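Local coordinates for Pbp related beta-lactamase (Pyrococcus abyssi, PDB 2QMI), which probably hydrolyses peptides as a serine peptidase of the penicillin-binding protein and beta-lactamase family, working inside a self-compartmentalizing octamer, at residues G110-G115 / E147-A152; L192-S197 / V241-K246; F199-V204 / F227-T232; E277-E282 / I289-F294; E410-C415 / Y425-I430. All blocks are in the same frame, centred on the assembly; numbering follows the deposited sequence.

Interaction 1: G110-G115 / E147-A152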
# COMPACT_ATOMS: atom_id res chain seq x y z
N GLY A 110 -7.42 48.95 9.73
CA GLY A 110 -7.63 48.88 8.30
C GLY A 110 -6.73 47.83 7.68
O GLY A 110 -6.80 47.55 6.48
N ILE A 111 -5.87 47.25 8.51
CA ILE A 111 -4.94 46.23 8.07
C ILE A 111 -5.49 44.84 8.38
O ILE A 111 -5.70 44.49 9.54
CB ILE A 111 -3.59 46.39 8.78
CG1 ILE A 111 -3.06 47.80 8.55
CG2 ILE A 111 -2.59 45.37 8.25
CD1 ILE A 111 -1.82 48.14 9.37
N PRO A 112 -5.75 44.04 7.34
CA PRO A 112 -6.28 42.70 7.62
C PRO A 112 -5.24 41.85 8.34
O PRO A 112 -4.04 42.17 8.34
CB PRO A 112 -6.65 42.18 6.24
CG PRO A 112 -5.65 42.86 5.35
CD PRO A 112 -5.59 44.26 5.90
N SER A 113 -5.70 40.77 8.95
CA SER A 113 -4.84 39.89 9.70
C SER A 113 -3.63 39.34 8.98
O SER A 113 -3.66 39.06 7.78
CB SER A 113 -5.65 38.72 10.25
OG SER A 113 -4.81 37.69 10.74
N LEU A 114 -2.54 39.21 9.72
CA LEU A 114 -1.34 38.61 9.19
C LEU A 114 -1.57 37.21 9.77
O LEU A 114 -2.12 37.08 10.85
CB LEU A 114 -0.09 39.27 9.81
CG LEU A 114 -0.03 40.80 9.94
CD1 LEU A 114 1.31 41.21 10.56
CD2 LEU A 114 -0.22 41.48 8.59
N GLY A 115 -1.19 36.16 9.07
CA GLY A 115 -1.42 34.84 9.62
C GLY A 115 -0.41 34.49 10.70
O GLY A 115 -0.14 33.32 10.94
N GLU A 147 1.94 48.01 7.03
CA GLU A 147 1.21 49.15 6.50
C GLU A 147 0.81 48.89 5.04
O GLU A 147 -0.28 49.26 4.62
CB GLU A 147 2.06 50.43 6.59
CG GLU A 147 1.41 51.62 5.93
CD GLU A 147 2.32 52.83 5.85
OE1 GLU A 147 2.51 53.51 6.90
OE2 GLU A 147 2.84 53.10 4.75
N LYS A 148 1.70 48.26 4.28
CA LYS A 148 1.45 47.95 2.87
C LYS A 148 0.35 46.90 2.70
O LYS A 148 -0.10 46.64 1.58
CB LYS A 148 2.71 47.41 2.19
CG LYS A 148 3.90 48.32 2.18
CD LYS A 148 4.98 47.76 1.25
CE LYS A 148 6.25 48.59 1.28
NZ LYS A 148 7.02 48.38 2.54
N TRP A 149 -0.07 46.31 3.81
CA TRP A 149 -1.09 45.27 3.81
C TRP A 149 -2.51 45.83 3.94
O TRP A 149 -3.48 45.18 3.55
CB TRP A 149 -0.79 44.30 4.95
CG TRP A 149 -1.50 42.99 4.89
CD1 TRP A 149 -2.37 42.48 5.81
CD2 TRP A 149 -1.34 41.97 3.89
NE1 TRP A 149 -2.75 41.21 5.46
CE2 TRP A 149 -2.13 40.87 4.28
CE3 TRP A 149 -0.60 41.88 2.70
CZ2 TRP A 149 -2.21 39.69 3.53
CZ3 TRP A 149 -0.67 40.71 1.95
CH2 TRP A 149 -1.47 39.63 2.37
N ALA A 150 -2.62 47.05 4.48
CA ALA A 150 -3.91 47.72 4.68
C ALA A 150 -4.80 47.70 3.44
O ALA A 150 -4.31 47.70 2.31
CB ALA A 150 -3.68 49.15 5.13
N VAL A 151 -6.11 47.67 3.66
CA VAL A 151 -7.08 47.66 2.57
C VAL A 151 -8.12 48.77 2.73
O VAL A 151 -8.80 49.12 1.77
CB VAL A 151 -7.80 46.30 2.50
CG1 VAL A 151 -6.79 45.21 2.20
CG2 VAL A 151 -8.52 46.03 3.81
N ALA A 152 -8.23 49.31 3.94
CA ALA A 152 -9.17 50.40 4.20
C ALA A 152 -8.51 51.41 5.13
O ALA A 152 -7.47 51.12 5.73
CB ALA A 152 -10.45 49.85 4.84

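Interaction 2: L192-S197 / V241-K246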
# COMPACT_ATOMS: atom_id res chain seq x y z
N LEU A 192 -5.68 42.41 42.31
CA LEU A 192 -6.95 41.70 42.14
C LEU A 192 -6.93 40.35 42.87
O LEU A 192 -7.94 39.65 42.91
CB LEU A 192 -7.23 41.48 40.65
CG LEU A 192 -8.49 42.13 40.06
CD1 LEU A 192 -8.65 43.55 40.57
CD2 LEU A 192 -8.39 42.10 38.54
N GLY A 193 -5.78 40.00 43.44
CA GLY A 193 -5.66 38.75 44.18
C GLY A 193 -5.44 37.48 43.37
O GLY A 193 -5.54 36.37 43.91
N MET A 194 -5.14 37.64 42.08
CA MET A 194 -4.91 36.50 41.20
C MET A 194 -3.47 36.02 41.34
O MET A 194 -2.59 36.41 40.56
CB MET A 194 -5.20 36.90 39.76
CG MET A 194 -6.68 37.16 39.53
SD MET A 194 -7.03 38.33 38.23
CE MET A 194 -6.81 37.26 36.75
N ASN A 195 -3.24 35.17 42.34
CA ASN A 195 -1.91 34.65 42.63
C ASN A 195 -1.53 33.38 41.88
O ASN A 195 -0.45 32.83 42.10
CB ASN A 195 -1.76 34.43 44.13
CG ASN A 195 -2.11 35.67 44.94
OD1 ASN A 195 -1.52 36.74 44.75
ND2 ASN A 195 -3.06 35.53 45.86
N ARG A 196 -2.42 32.91 41.01
CA ARG A 196 -2.14 31.71 40.22
C ARG A 196 -2.43 31.95 38.74
O ARG A 196 -3.03 31.11 38.05
CB ARG A 196 -2.92 30.51 40.77
CG ARG A 196 -2.46 30.11 42.17
CD ARG A 196 -3.06 28.80 42.68
NE ARG A 196 -2.68 27.64 41.88
CZ ARG A 196 -3.52 26.97 41.11
NH1 ARG A 196 -4.79 27.34 41.03
NH2 ARG A 196 -3.09 25.93 40.40
N SER A 197 -2.01 33.12 38.27
CA SER A 197 -2.17 33.52 36.88
C SER A 197 -0.74 33.84 36.44
O SER A 197 -0.09 34.69 37.04
CB SER A 197 -3.05 34.76 36.79
OG SER A 197 -4.34 34.50 37.34
N VAL A 241 -10.03 29.06 36.49
CA VAL A 241 -11.36 29.67 36.48
C VAL A 241 -11.66 30.42 37.78
O VAL A 241 -12.47 31.34 37.79
CB VAL A 241 -12.49 28.63 36.23
CG1 VAL A 241 -12.27 27.93 34.90
CG2 VAL A 241 -12.55 27.63 37.36
N LEU A 242 -11.01 30.03 38.87
CA LEU A 242 -11.21 30.71 40.14
C LEU A 242 -10.60 32.11 40.08
O LEU A 242 -11.19 33.07 40.55
CB LEU A 242 -10.60 29.92 41.29
CG LEU A 242 -11.44 28.76 41.80
CD1 LEU A 242 -10.72 28.06 42.93
CD2 LEU A 242 -12.79 29.28 42.27
N ASP A 243 -9.41 32.21 39.49
CA ASP A 243 -8.73 33.49 39.36
C ASP A 243 -9.51 34.40 38.40
O ASP A 243 -9.66 35.59 38.66
CB ASP A 243 -7.29 33.29 38.84
CG ASP A 243 -6.28 33.12 39.97
OD1 ASP A 243 -6.64 32.57 41.03
OD2 ASP A 243 -5.11 33.52 39.80
N LEU A 244 -10.01 33.83 37.31
CA LEU A 244 -10.78 34.61 36.35
C LEU A 244 -12.10 35.06 36.96
O LEU A 244 -12.70 36.04 36.50
CB LEU A 244 -11.03 33.79 35.08
CG LEU A 244 -9.76 33.42 34.31
CD1 LEU A 244 -10.11 32.51 33.13
CD2 LEU A 244 -9.06 34.70 33.84
N ALA A 245 -12.56 34.35 37.99
CA ALA A 245 -13.80 34.73 38.67
C ALA A 245 -13.54 36.05 39.40
O ALA A 245 -14.33 36.99 39.33
CB ALA A 245 -14.23 33.66 39.66
N LYS A 246 -12.41 36.12 40.11
CA LYS A 246 -12.03 37.33 40.83
C LYS A 246 -11.91 38.45 39.82
O LYS A 246 -12.27 39.60 40.09
CB LYS A 246 -10.67 37.13 41.51
CG LYS A 246 -10.65 36.08 42.60
CD LYS A 246 -9.24 35.86 43.11
CE LYS A 246 -9.22 34.84 44.22
NZ LYS A 246 -7.82 34.52 44.63
O HOH W 1 -5.37 32.97 43.42
O HOH W 2 -6.67 29.93 41.20

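Interaction 3: F199-V204 / F227-T232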
# COMPACT_ATOMS: atom_id res chain seq x y z
N PHE A 199 2.70 34.02 33.26
CA PHE A 199 3.23 34.32 31.93
C PHE A 199 4.46 33.46 31.66
O PHE A 199 4.61 32.87 30.59
CB PHE A 199 3.65 35.79 31.82
CG PHE A 199 2.56 36.71 31.37
CD1 PHE A 199 2.04 36.60 30.08
CD2 PHE A 199 2.06 37.69 32.22
CE1 PHE A 199 1.04 37.46 29.64
CE2 PHE A 199 1.06 38.55 31.79
CZ PHE A 199 0.54 38.44 30.50
N PHE A 200 5.33 33.38 32.67
CA PHE A 200 6.58 32.64 32.58
C PHE A 200 6.47 31.16 32.96
O PHE A 200 5.87 30.81 33.98
CB PHE A 200 7.63 33.33 33.46
CG PHE A 200 7.71 34.81 33.24
CD1 PHE A 200 8.11 35.33 32.00
CD2 PHE A 200 7.38 35.70 34.26
CE1 PHE A 200 8.17 36.70 31.79
CE2 PHE A 200 7.43 37.09 34.05
CZ PHE A 200 7.83 37.58 32.80
N LYS A 201 7.06 30.32 32.12
CA LYS A 201 7.07 28.87 32.30
C LYS A 201 7.67 28.44 33.63
O LYS A 201 7.27 27.43 34.20
CB LYS A 201 7.85 28.23 31.17
CG LYS A 201 9.28 28.75 31.04
CD LYS A 201 10.04 28.00 29.95
CE LYS A 201 9.43 28.25 28.58
NZ LYS A 201 9.63 29.67 28.15
N GLU A 202 8.64 29.21 34.11
CA GLU A 202 9.29 28.90 35.37
C GLU A 202 8.29 28.90 36.54
O GLU A 202 8.37 28.05 37.43
CB GLU A 202 10.44 29.89 35.64
CG GLU A 202 11.60 29.78 34.64
CD GLU A 202 11.53 30.81 33.50
OE1 GLU A 202 10.42 31.12 33.02
OE2 GLU A 202 12.60 31.31 33.09
N GLU A 203 7.35 29.84 36.52
CA GLU A 203 6.33 29.94 37.56
C GLU A 203 5.31 28.80 37.42
O GLU A 203 4.78 28.29 38.42
CB GLU A 203 5.57 31.27 37.43
CG GLU A 203 6.41 32.53 37.35
CD GLU A 203 5.56 33.78 37.20
OE1 GLU A 203 4.93 33.96 36.12
OE2 GLU A 203 5.50 34.58 38.17
N VAL A 204 5.03 28.40 36.18
CA VAL A 204 4.06 27.35 35.90
C VAL A 204 4.53 25.94 36.25
O VAL A 204 3.73 25.11 36.71
CB VAL A 204 3.64 27.40 34.41
CG1 VAL A 204 2.73 26.23 34.07
CG2 VAL A 204 2.94 28.72 34.12
N PHE A 227 2.17 24.18 26.34
CA PHE A 227 1.82 25.56 26.01
C PHE A 227 2.86 26.12 25.03
O PHE A 227 4.04 25.78 25.12
CB PHE A 227 1.80 26.42 27.28
CG PHE A 227 1.28 27.81 27.04
CD1 PHE A 227 -0.09 28.06 27.00
CD2 PHE A 227 2.15 28.87 26.80
CE1 PHE A 227 -0.58 29.33 26.73
CE2 PHE A 227 1.68 30.14 26.52
CZ PHE A 227 0.31 30.37 26.48
N PRO A 228 2.44 26.98 24.09
CA PRO A 228 3.40 27.54 23.13
C PRO A 228 3.99 28.85 23.66
O PRO A 228 3.69 29.94 23.15
CB PRO A 228 2.56 27.74 21.89
CG PRO A 228 1.26 28.20 22.47
CD PRO A 228 1.06 27.25 23.64
N TYR A 229 4.84 28.74 24.68
CA TYR A 229 5.49 29.89 25.30
C TYR A 229 6.17 30.80 24.28
O TYR A 229 6.98 30.34 23.47
CB TYR A 229 6.51 29.42 26.33
CG TYR A 229 5.86 28.79 27.54
CD1 TYR A 229 5.16 29.56 28.47
CD2 TYR A 229 5.94 27.41 27.75
CE1 TYR A 229 4.54 28.97 29.57
CE2 TYR A 229 5.33 26.82 28.84
CZ TYR A 229 4.63 27.60 29.75
OH TYR A 229 4.04 27.00 30.83
N GLY A 230 5.81 32.08 24.34
CA GLY A 230 6.38 33.07 23.45
C GLY A 230 5.43 34.23 23.20
O GLY A 230 5.85 35.37 23.09
N ILE A 231 4.14 33.92 23.12
CA ILE A 231 3.09 34.91 22.89
C ILE A 231 2.83 35.66 24.21
O ILE A 231 2.96 35.08 25.28
CB ILE A 231 1.83 34.16 22.36
CG1 ILE A 231 0.73 35.13 21.95
CG2 ILE A 231 1.31 33.21 23.41
CD1 ILE A 231 -0.42 34.43 21.25
N THR A 232 2.46 36.94 24.14
CA THR A 232 2.23 37.72 25.36
C THR A 232 0.95 38.57 25.46
O THR A 232 -0.06 38.11 25.97
CB THR A 232 3.42 38.66 25.65
OG1 THR A 232 3.71 39.45 24.48
CG2 THR A 232 4.66 37.87 26.04

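Interaction 4: E277-E282 / I289-F294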
# COMPACT_ATOMS: atom_id res chain seq x y z
N GLU A 277 -21.76 37.16 13.79
CA GLU A 277 -23.13 37.45 14.19
C GLU A 277 -23.84 36.18 14.64
O GLU A 277 -24.03 35.24 13.86
CB GLU A 277 -23.87 38.09 13.03
CG GLU A 277 -24.96 39.05 13.45
CD GLU A 277 -25.20 40.12 12.39
OE1 GLU A 277 -26.00 41.06 12.65
OE2 GLU A 277 -24.58 40.01 11.30
N ILE A 278 -24.25 36.17 15.91
CA ILE A 278 -24.94 35.02 16.46
C ILE A 278 -26.32 35.39 16.97
O ILE A 278 -27.32 34.80 16.56
CB ILE A 278 -24.12 34.38 17.61
CG1 ILE A 278 -22.73 33.99 17.09
CG2 ILE A 278 -24.86 33.16 18.15
CD1 ILE A 278 -21.80 33.42 18.16
N PHE A 279 -26.38 36.37 17.87
CA PHE A 279 -27.64 36.81 18.44
C PHE A 279 -28.19 38.09 17.80
O PHE A 279 -29.38 38.39 17.93
CB PHE A 279 -27.48 37.02 19.95
CG PHE A 279 -27.14 35.75 20.70
CD1 PHE A 279 -28.14 34.86 21.08
CD2 PHE A 279 -25.81 35.43 20.98
CE1 PHE A 279 -27.82 33.67 21.72
CE2 PHE A 279 -25.48 34.24 21.62
CZ PHE A 279 -26.49 33.35 21.99
N GLY A 280 -27.34 38.85 17.11
CA GLY A 280 -27.84 40.06 16.49
C GLY A 280 -26.81 41.05 16.01
O GLY A 280 -26.15 40.83 15.00
N GLY A 281 -26.70 42.18 16.71
CA GLY A 281 -25.73 43.19 16.32
C GLY A 281 -24.55 43.24 17.27
O GLY A 281 -24.25 44.29 17.85
N GLU A 282 -23.87 42.11 17.46
CA GLU A 282 -22.71 42.10 18.35
C GLU A 282 -21.59 42.93 17.73
O GLU A 282 -21.44 42.97 16.51
CB GLU A 282 -22.22 40.67 18.62
CG GLU A 282 -22.53 39.67 17.54
CD GLU A 282 -23.90 39.03 17.70
OE1 GLU A 282 -24.17 38.44 18.77
OE2 GLU A 282 -24.70 39.11 16.74
N ILE A 289 -15.84 41.49 23.41
CA ILE A 289 -16.90 41.39 22.41
C ILE A 289 -18.21 41.83 23.07
O ILE A 289 -18.47 41.53 24.24
CB ILE A 289 -17.02 39.95 21.88
CG1 ILE A 289 -15.68 39.52 21.27
CG2 ILE A 289 -18.13 39.86 20.85
CD1 ILE A 289 -15.67 38.10 20.72
N ILE A 290 -19.04 42.54 22.31
CA ILE A 290 -20.30 43.04 22.86
C ILE A 290 -21.51 42.33 22.25
O ILE A 290 -21.62 42.23 21.03
CB ILE A 290 -20.41 44.57 22.62
CG1 ILE A 290 -19.09 45.24 23.02
CG2 ILE A 290 -21.56 45.17 23.42
CD1 ILE A 290 -18.63 44.91 24.44
N TYR A 291 -22.40 41.83 23.10
CA TYR A 291 -23.61 41.11 22.66
C TYR A 291 -24.86 41.85 23.17
O TYR A 291 -25.34 41.57 24.26
CB TYR A 291 -23.64 39.69 23.24
CG TYR A 291 -22.41 38.82 23.00
CD1 TYR A 291 -22.41 37.83 22.01
CD2 TYR A 291 -21.29 38.92 23.82
CE1 TYR A 291 -21.32 36.96 21.86
CE2 TYR A 291 -20.20 38.05 23.68
CZ TYR A 291 -20.22 37.08 22.70
OH TYR A 291 -19.15 36.22 22.60
N PRO A 292 -25.40 42.80 22.38
CA PRO A 292 -26.59 43.54 22.81
C PRO A 292 -27.93 42.79 22.85
O PRO A 292 -28.84 43.17 23.58
CB PRO A 292 -26.61 44.73 21.85
CG PRO A 292 -25.99 44.16 20.61
CD PRO A 292 -24.83 43.38 21.15
N ASN A 293 -28.05 41.72 22.07
CA ASN A 293 -29.28 40.94 22.01
C ASN A 293 -29.12 39.49 22.48
O ASN A 293 -29.48 38.56 21.76
CB ASN A 293 -29.82 40.96 20.58
CG ASN A 293 -30.04 42.36 20.06
OD1 ASN A 293 -29.68 42.69 18.92
ND2 ASN A 293 -30.64 43.21 20.89
N PHE A 294 -28.58 39.31 23.68
CA PHE A 294 -28.37 37.96 24.21
C PHE A 294 -29.49 37.56 25.18
O PHE A 294 -29.37 37.77 26.39
CB PHE A 294 -27.03 37.88 24.94
CG PHE A 294 -26.75 36.53 25.54
CD1 PHE A 294 -26.44 35.44 24.73
CD2 PHE A 294 -26.83 36.34 26.92
CE1 PHE A 294 -26.20 34.18 25.28
CE2 PHE A 294 -26.59 35.08 27.48
CZ PHE A 294 -26.27 34.00 26.66
O HOH W 3 -26.25 40.20 20.56

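Interaction 5: E410-C415 / Y425-I430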
# COMPACT_ATOMS: atom_id res chain seq x y z
N GLU A 410 -37.85 21.00 14.40
CA GLU A 410 -37.70 19.66 14.98
C GLU A 410 -37.97 18.49 14.05
O GLU A 410 -37.32 17.46 14.14
CB GLU A 410 -38.63 19.52 16.20
CG GLU A 410 -38.18 20.25 17.45
CD GLU A 410 -36.93 19.65 18.05
OE1 GLU A 410 -36.86 18.40 18.15
OE2 GLU A 410 -36.01 20.42 18.42
N ASP A 411 -38.96 18.65 13.18
CA ASP A 411 -39.38 17.59 12.26
C ASP A 411 -39.15 17.95 10.81
O ASP A 411 -39.51 17.17 9.92
CB ASP A 411 -40.87 17.36 12.45
CG ASP A 411 -41.65 18.65 12.29
OD1 ASP A 411 -41.27 19.64 12.95
OD2 ASP A 411 -42.62 18.70 11.49
N PHE A 412 -38.55 19.11 10.56
CA PHE A 412 -38.36 19.56 9.19
C PHE A 412 -37.13 20.44 8.98
O PHE A 412 -36.92 21.41 9.72
CB PHE A 412 -39.61 20.34 8.76
CG PHE A 412 -39.60 20.80 7.34
CD1 PHE A 412 -39.62 19.88 6.29
CD2 PHE A 412 -39.57 22.16 7.04
CE1 PHE A 412 -39.63 20.31 4.96
CE2 PHE A 412 -39.58 22.60 5.71
CZ PHE A 412 -39.61 21.67 4.67
N ILE A 413 -36.32 20.10 7.98
CA ILE A 413 -35.13 20.88 7.64
C ILE A 413 -35.15 21.14 6.13
O ILE A 413 -35.17 20.20 5.34
CB ILE A 413 -33.82 20.13 7.98
CG1 ILE A 413 -33.74 19.88 9.49
CG2 ILE A 413 -32.61 20.95 7.52
CD1 ILE A 413 -32.57 19.02 9.90
N LYS A 414 -35.16 22.41 5.74
CA LYS A 414 -35.16 22.75 4.32
C LYS A 414 -33.78 23.32 3.98
O LYS A 414 -33.32 24.25 4.63
CB LYS A 414 -36.24 23.78 4.01
CG LYS A 414 -36.35 24.15 2.55
CD LYS A 414 -37.59 24.99 2.26
CE LYS A 414 -37.78 25.22 0.77
NZ LYS A 414 -39.01 25.99 0.46
N CYS A 415 -33.12 22.73 3.00
CA CYS A 415 -31.79 23.18 2.59
C CYS A 415 -31.80 23.56 1.13
O CYS A 415 -32.78 23.31 0.42
CB CYS A 415 -30.75 22.07 2.78
SG CYS A 415 -30.67 21.40 4.43
N TYR A 425 -33.59 23.50 -3.81
CA TYR A 425 -33.81 22.99 -2.46
C TYR A 425 -33.96 21.49 -2.23
O TYR A 425 -34.34 20.73 -3.13
CB TYR A 425 -35.04 23.67 -1.85
CG TYR A 425 -35.03 25.17 -1.93
CD1 TYR A 425 -35.17 25.83 -3.16
CD2 TYR A 425 -34.93 25.95 -0.77
CE1 TYR A 425 -35.21 27.22 -3.23
CE2 TYR A 425 -34.97 27.34 -0.83
CZ TYR A 425 -35.12 27.97 -2.06
OH TYR A 425 -35.19 29.35 -2.11
N ALA A 426 -33.68 21.10 -1.00
CA ALA A 426 -33.81 19.72 -0.54
C ALA A 426 -34.65 19.81 0.74
O ALA A 426 -34.64 20.84 1.41
CB ALA A 426 -32.44 19.12 -0.24
N GLU A 427 -35.38 18.75 1.06
CA GLU A 427 -36.21 18.74 2.27
C GLU A 427 -36.08 17.43 3.03
O GLU A 427 -36.16 16.35 2.44
CB GLU A 427 -37.68 18.97 1.93
CG GLU A 427 -38.01 20.38 1.45
CD GLU A 427 -38.06 20.49 -0.06
OE1 GLU A 427 -38.88 19.78 -0.69
OE2 GLU A 427 -37.30 21.30 -0.62
N PHE A 428 -35.87 17.54 4.33
CA PHE A 428 -35.74 16.39 5.22
C PHE A 428 -36.97 16.33 6.11
O PHE A 428 -37.29 17.30 6.79
CB PHE A 428 -34.49 16.53 6.09
CG PHE A 428 -33.20 16.30 5.36
CD1 PHE A 428 -32.74 15.01 5.13
CD2 PHE A 428 -32.44 17.38 4.90
CE1 PHE A 428 -31.55 14.79 4.43
CE2 PHE A 428 -31.25 17.17 4.21
CZ PHE A 428 -30.81 15.88 3.97
N TYR A 429 -37.68 15.20 6.10
CA TYR A 429 -38.86 15.03 6.94
C TYR A 429 -38.56 14.00 8.03
O TYR A 429 -38.44 12.81 7.74
CB TYR A 429 -40.06 14.57 6.10
CG TYR A 429 -40.56 15.58 5.07
CD1 TYR A 429 -39.94 15.69 3.82
CD2 TYR A 429 -41.63 16.43 5.36
CE1 TYR A 429 -40.38 16.63 2.88
CE2 TYR A 429 -42.07 17.37 4.43
CZ TYR A 429 -41.45 17.47 3.19
OH TYR A 429 -41.89 18.39 2.26
N ILE A 430 -38.44 14.46 9.28
CA ILE A 430 -38.14 13.56 10.39
C ILE A 430 -39.43 13.09 11.07
O ILE A 430 -40.20 13.91 11.56
CB ILE A 430 -37.23 14.23 11.46
CG1 ILE A 430 -35.89 14.66 10.84
CG2 ILE A 430 -36.96 13.25 12.61
CD1 ILE A 430 -35.94 15.95 10.05

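Interaction 1: G110-G115 / E147-A152
Two loops of the helical part of the beta-lactamase-like domain lock together here in a buried contact, with Trp-149 inserted against Pro-112 and its neighbours and a backbone latch at Gly-110. The first loop leads from helix 101-105 into helix 116-124; the second follows helix 136-142. Trp-149 CG stands anti to its backbone N (chi1 -164°), and the five-membered side of the indole lies against the other loop. Its CD1 lies 3.3 Å from Pro-112 CG, while Ile-111 CG2 comes in at the ring edge, near the plane. Leu-114 CD2 approaches the same CD1 obliquely, at 3.7 Å. The indole N-H is spent on the backbone: NE1 donates to Ser-113 O at 3.3 Å, well above the plane of that carbonyl. At the other end Val-151 N makes a nearly straight bond of 2.9 Å to Gly-110 O, and Ala-152 N adds a weak one to the same oxygen. Gly-110 CA makes a CA-H...O contact of 3.4 Å with Ala-152 O, a closeness that glycine allows. Ala-150 CB closes the middle, 3.7 Å from Ile-111 CG1. Arg-443 of a second subunit bonds to Trp-149 O and makes a cation-pi contact with the indole. The contact thus joins two inter-helix loops in the helical region of the serine beta-lactamase and penicillin-binding protein fold, at a site where another subunit of the octamer docks.

Interaction 2: L192-S197 / V241-K246
Asp-243 has an unusual chi1 of -91°, which sets CG toward the loop 192-197; Lys-246, one helical turn on, runs out extended beyond CG, with chi4 of 174° carrying NZ to the same loop. Asp-243 OD2 is gripped from two directions. Arg-196 N donates to its syn lone pair at 3.0 Å, and Ser-197 OG donates to the anti one at 2.8 Å. The other oxygen, Asp-243 OD1, accepts from a water at 2.7 Å, and that water in turn accepts from Asn-195 N. A second water donates to Asp-243 OD1 as well and accepts from Arg-196 NH1. Lys-246 NZ donates to Gly-193 O at 3.0 Å, from above the carbonyl plane. Gly-193, at positive phi, is the C-prime residue of the Schellman motif ending helix 180-189. Alongside, Met-194 CB lies 3.4 Å from Asp-243 OD2, and its CG rests against Asp-243 O. Arg-196 also bonds to Glu-52 O and forms a salt bridge with Asp-207, while Ser-197 OG pairs with Ser-239 OG. With two direct donors on OD2 and two waters on OD1, the buried Asp-243 is well supplied with hydrogen bonds, which would be expected to favour its ionised form.

Interaction 3: F199-V204 / F227-T232
Lys-201 lies over one face of the Tyr-229 ring, and this is the tight part of the contact. Its CB stands over the centre of the ring, 3.6 Å from the centroid and 13° off the normal, a clear CH-pi contact. From there the lysine chain folds back across the tyrosine: chi1 of 56° sets CG between the backbone N and the carbonyl carbon, and bends further out bring CE to 3.7 Å from Tyr-229 CD2. NZ ends beside Tyr-229 CB, at 3.6 Å, and makes a weak hydrogen bond to Arg-46 O of a third subunit. The opposite face of the same ring is met by Phe-227 CD2, offset toward the rim. At the phenol end Val-204 closes in, with CB and CG1 each 3.6 Å from Tyr-229 OH. The contact sets the short helix 201-204 against the loop between strands 222-225 and 238-239 of the beta-lactamase-like domain, and Leu-238 touches both Val-204 and Tyr-229. The third subunit meets this loop too: its Tyr-40 bonds to Tyr-229 O, and its Arg-46 bonds to Phe-227 O. Things are looser toward the other end. Phe-199 turns its CE1 edge to Thr-232 O at 3.9 Å, while its ring also packs on Glu-181 and Ile-184 of helix 180-189. Phe-200, the exposed N-cap residue, has its CB pointing away from 227-232, and its backbone C stays 4.5 Å from Tyr-229 CE1.

Interaction 4: E277-E282 / I289-F294
At the edge of the large antiparallel sheet of the beta-lactamase-like domain, the loop 277-282 folds over strand 289-291 and the corner at Pro-292, and two phenylalanines join the two sides. Phe-279 and Phe-294 form a T-shaped pair: the edge of Phe-294 meets one face of Phe-279 with the planes at 84° and the centroids 4.8 Å apart. Phe-294 CD1 and CE1 do the touching, the latter 3.4 Å from Phe-279 CZ. Phe-294 has CG anti to its backbone N (chi1 179°), and the two side chains lie side by side, pointing the same way, with the rings nearly perpendicular. Ile-278 CG2 sits on the opposite face of Phe-279, near the rim. Next to this pair the carboxylate of Glu-282 folds back on its own backbone. OE2 accepts from Gly-280 N at 2.7 Å and OE1 from Phe-279 N at 3.2 Å, both on the syn side. A water extends this to the strand, donating to OE1 and accepting from Asn-293 N at 2.8 Å. Glu-282 OE1 also lies 3.7 Å from Tyr-291 CD1, and Gly-281 O packs 3.3 Å from Pro-292 CG. Arg-422 of a second subunit bonds to Ile-278 O. With Met-339 of helix 334-345 touching Phe-279, Tyr-291 and Phe-294, the loop completes an edge of the sheet-and-helix part of the serine beta-lactamase and penicillin-binding protein fold.

Interaction 5: E410-C415 / Y425-I430
Ile-413 and Phe-428 face each other as a hydrogen-bonded pair in an antiparallel hairpin, strands 412-419 and 422-431 of the eight-stranded barrel in the octamerisation domain. Their CB atoms are 4.1 Å apart on the face shared with Cys-415 and Ala-426. Cys-415 SG approaches the edge of the Phe-428 ring, and Ile-362 and Val-366 help cover this buried side. The backbone ladder runs through the centre: Phe-428 N to Ile-413 O is 2.9 Å, Ile-413 N to Phe-428 O is 3.2 Å, and Cys-415 and Ala-426 exchange a similar pair. Toward the start of strand 412-419, Ile-430 N bonds to Asp-411 O. On the other face, Phe-412 has CG anti to its backbone N (chi1 -177°) and lies beside Tyr-429, its CE1 over one face of the tyrosine ring near the rim, 3.8 Å from CZ. The two planes are 52° apart. Phe-412 CZ also rests on Glu-427 CG, whose residue is packed against Arg-157 of a second subunit. Farther along this face Lys-414, extended beyond CG, crosses the ring of Tyr-425: CE comes within 3.3 Å of CD2, and NZ makes an off-centre cation-pi contact, 4.7 Å from the ring centroid.

Overall arrangement
Following the chain from the N terminus, interaction 1 closes first, bringing together two loops around helices 116-124 and 136-142. Interaction 2 then ties the turn after helix 180-189 to helix 241-252, and interaction 3 falls wholly within that span, drawing 227-232 onto helix 201-204; their centres are about 17 Å apart. Interaction 4 closes a short loop at the edge of the large sheet, on the other side of the chain's centre from interaction 3. Last comes interaction 5, a hairpin of the octamerisation barrel, its centre about 28 Å from that of interaction 4. None of the contacts cross. Interactions 1, 4 and 5 meet a second subunit, interaction 3 a third.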